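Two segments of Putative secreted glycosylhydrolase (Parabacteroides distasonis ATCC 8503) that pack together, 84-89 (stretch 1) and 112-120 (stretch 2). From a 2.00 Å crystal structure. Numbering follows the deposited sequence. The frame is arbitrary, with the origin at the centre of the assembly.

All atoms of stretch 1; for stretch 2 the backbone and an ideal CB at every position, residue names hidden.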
# COMPACT_ATOMS: atom_id res chain seq x y z
N ILE A 84 -3.08 -4.45 0.59
CA ILE A 84 -4.51 -4.33 0.84
C ILE A 84 -5.14 -5.55 0.24
O ILE A 84 -4.92 -5.85 -0.92
CB ILE A 84 -5.15 -3.07 0.19
CG1 ILE A 84 -4.64 -1.81 0.84
CG2 ILE A 84 -6.66 -3.11 0.36
CD1 ILE A 84 -5.10 -0.56 0.15
N ALA A 85 -5.91 -6.28 1.05
CA ALA A 85 -6.44 -7.53 0.60
C ALA A 85 -7.72 -7.87 1.33
O ALA A 85 -7.89 -7.52 2.50
CB ALA A 85 -5.40 -8.69 0.77
N ASP A 86 -8.59 -8.57 0.63
CA ASP A 86 -9.74 -9.22 1.25
C ASP A 86 -9.35 -10.49 1.98
O ASP A 86 -9.38 -11.57 1.43
CB ASP A 86 -10.80 -9.58 0.18
CG ASP A 86 -11.97 -10.34 0.76
OD1 ASP A 86 -12.22 -10.18 1.99
OD2 ASP A 86 -12.64 -11.09 0.02
N ASP A 87 -9.01 -10.36 3.26
CA ASP A 87 -8.62 -11.50 4.07
C ASP A 87 -9.75 -12.55 4.24
O ASP A 87 -9.51 -13.64 4.76
CB ASP A 87 -8.18 -11.02 5.47
CG ASP A 87 -6.86 -10.30 5.47
OD1 ASP A 87 -6.27 -10.16 4.40
OD2 ASP A 87 -6.39 -9.87 6.53
N HIS A 88 -10.97 -12.22 3.89
CA HIS A 88 -12.08 -13.14 4.11
C HIS A 88 -12.27 -14.07 2.94
O HIS A 88 -13.11 -14.93 3.00
CB HIS A 88 -13.36 -12.37 4.37
CG HIS A 88 -13.24 -11.35 5.45
ND1 HIS A 88 -13.43 -11.65 6.77
CD2 HIS A 88 -12.89 -10.04 5.40
CE1 HIS A 88 -13.22 -10.56 7.50
NE2 HIS A 88 -12.90 -9.58 6.69
N CYS A 89 -11.52 -13.88 1.87
CA CYS A 89 -11.52 -14.81 0.74
C CYS A 89 -10.30 -15.68 0.92
O CYS A 89 -9.20 -15.14 1.02
CB CYS A 89 -11.39 -14.03 -0.56
SG CYS A 89 -11.45 -15.02 -1.98
N UNK A 112 -2.53 -9.58 13.32
CA UNK A 112 -3.81 -10.30 13.24
C UNK A 112 -4.32 -10.13 11.84
O UNK A 112 -4.04 -9.12 11.21
CB UNK A 112 -4.83 -9.79 14.26
N UNK A 113 -5.08 -11.12 11.36
CA UNK A 113 -5.77 -10.92 10.08
C UNK A 113 -7.26 -10.82 10.37
O UNK A 113 -7.71 -10.94 11.52
CB UNK A 113 -5.47 -12.05 9.09
N UNK A 114 -7.99 -10.57 9.29
CA UNK A 114 -9.40 -10.28 9.32
C UNK A 114 -9.69 -9.11 10.28
O UNK A 114 -10.75 -9.02 10.87
CB UNK A 114 -10.18 -11.53 9.73
N UNK A 115 -8.73 -8.20 10.37
CA UNK A 115 -9.03 -6.83 10.84
C UNK A 115 -9.76 -6.03 9.72
O UNK A 115 -10.55 -5.14 9.99
CB UNK A 115 -7.74 -6.12 11.25
N UNK A 116 -9.46 -6.35 8.47
CA UNK A 116 -10.15 -5.75 7.35
C UNK A 116 -11.59 -6.20 7.44
O UNK A 116 -11.89 -7.31 7.86
CB UNK A 116 -9.52 -6.13 6.01
N UNK A 117 -12.50 -5.31 7.07
CA UNK A 117 -13.92 -5.63 7.07
C UNK A 117 -14.24 -6.45 5.84
O UNK A 117 -13.38 -6.66 4.98
CB UNK A 117 -14.78 -4.36 7.12
N UNK A 118 -15.47 -6.93 5.77
CA UNK A 118 -15.91 -7.77 4.65
C UNK A 118 -16.14 -6.92 3.41
O UNK A 118 -16.32 -5.72 3.54
CB UNK A 118 -17.19 -8.53 5.01
N UNK A 119 -16.11 -7.54 2.21
CA UNK A 119 -16.32 -6.83 0.98
C UNK A 119 -17.47 -5.87 1.12
O UNK A 119 -18.46 -6.22 1.73
CB UNK A 119 -16.57 -7.80 -0.17
N UNK A 120 -17.31 -4.67 0.58
CA UNK A 120 -18.40 -3.65 0.59
C UNK A 120 -18.55 -2.78 1.83
O UNK A 120 -19.41 -1.89 1.85
CB UNK A 120 -19.74 -4.36 0.38

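At position 112 the ideal CB has nothing of stretch 1 within 5.5 Å, so almost any residue would fit; it is Gln112, which makes no contact.

Position 113 points its CB toward stretch 1, to a place 3.5 Å from OD2 of Asp87. Beside a carboxylate, a small polar or basic residue seems the natural choice. The deposited residue is an acid, Asp113, in the p rotamer. The like charges gain nothing from each other at 4.6 Å (Asp113 OD2 to Asp87 OD2); a water joins Asp113 OD2 (2.7 Å) to the backbone O of Asp87 (2.6 Å), donating to both.

Position 114 has phi/psi of 54/32, a left-handed conformation that glycine, asparagine or aspartate adopts most easily. Its backbone N donates to Asp87 OD2 at 3.3 Å, a bond available to any residue but proline. The CB points sideways, 3.9 Å from His88 CE1, so a side chain with aliphatic carbons could run beside the histidine and Asp87. In Lys114, CG lies 4.0 Å from Asp87 CB, and the extended chain carries NZ to a water 2.8 Å away, which also lies 2.6 Å from His88 ND1.

At position 115 the CB points away; the residue is Val115.

Position 116 points toward stretch 1, its ideal CB 4.1 Å from Ala85 O and 4.9 Å from both His88 NE2 and Asp87 OD2. Its backbone O accepts from His88 NE2 at 2.7 Å, and its N donates to a water (3.1 Å) that in turn donates to Asp87 OD2 (2.6 Å). With those two groups served by the backbone, the side chain need not be polar, and a compact aliphatic one, such as valine or isoleucine, would suit. Val116 has CG1 3.7 Å from both Ala85 O and Asp87 CB.

Position 117 turns its CB away, with nothing of stretch 1 within 5.5 Å, so stretch 1 does not restrict the choice. Lys117 contributes through its backbone: a water donates to its O at 2.8 Å and to Asp86 OD1 at 2.7 Å.

At position 118 the CB points sideways, 4.6 Å from His88 CD2, and a chain with aliphatic carbons could cover the imidazole. Lys118 places CG over one ring face, 3.9 Å from the centroid and 1° off the normal, a CH-pi contact.

Position 119 has its CB 5.1 Å from Asp86 OD2; its phi near -44° is within reach of proline's ring, though other residues would also fit. Pro119 brings CG to 3.8 Å from Asp86 OD2.

Position 120 is beyond reach of stretch 1, but its phi of 85° favours glycine, and Gly120 is found.

Stretch 2, residues 112-120: QDKVVKKPG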
# COMPACT_ATOMS: atom_id res chain seq x y z
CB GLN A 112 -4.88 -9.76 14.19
CG GLN A 112 -4.46 -8.75 15.28
CD GLN A 112 -5.67 -7.95 15.86
OE1 GLN A 112 -5.51 -6.86 16.44
NE2 GLN A 112 -6.89 -8.51 15.69
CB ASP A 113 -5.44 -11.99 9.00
CG ASP A 113 -6.11 -13.36 9.26
OD1 ASP A 113 -6.35 -13.70 10.47
OD2 ASP A 113 -6.39 -14.08 8.27
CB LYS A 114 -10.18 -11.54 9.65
CG LYS A 114 -9.97 -12.66 8.65
CD LYS A 114 -10.92 -13.84 8.99
CE LYS A 114 -10.71 -15.00 8.04
NZ LYS A 114 -11.93 -15.86 8.01
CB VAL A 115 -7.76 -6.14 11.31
CG1 VAL A 115 -8.03 -4.69 11.73
CG2 VAL A 115 -7.13 -7.00 12.46
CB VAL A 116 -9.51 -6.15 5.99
CG1 VAL A 116 -9.66 -7.64 5.72
CG2 VAL A 116 -10.12 -5.34 4.83
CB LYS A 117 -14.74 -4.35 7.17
CG LYS A 117 -14.57 -3.73 8.54
CD LYS A 117 -15.13 -2.37 8.58
CE LYS A 117 -15.03 -1.78 9.99
NZ LYS A 117 -15.46 -0.32 9.93
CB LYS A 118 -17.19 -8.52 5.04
CG LYS A 118 -16.90 -9.63 6.05
CD LYS A 118 -18.07 -10.57 6.19
CE LYS A 118 -17.78 -11.65 7.22
NZ LYS A 118 -19.06 -12.14 7.83
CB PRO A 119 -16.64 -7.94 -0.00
CG PRO A 119 -15.75 -9.02 0.45
CD PRO A 119 -15.89 -8.98 1.94
O HOH W 1 -12.28 -7.53 2.57
O HOH W 2 -6.79 -7.80 8.02
O HOH W 3 -7.40 -14.74 5.83
O HOH W 4 -13.99 -14.08 7.49
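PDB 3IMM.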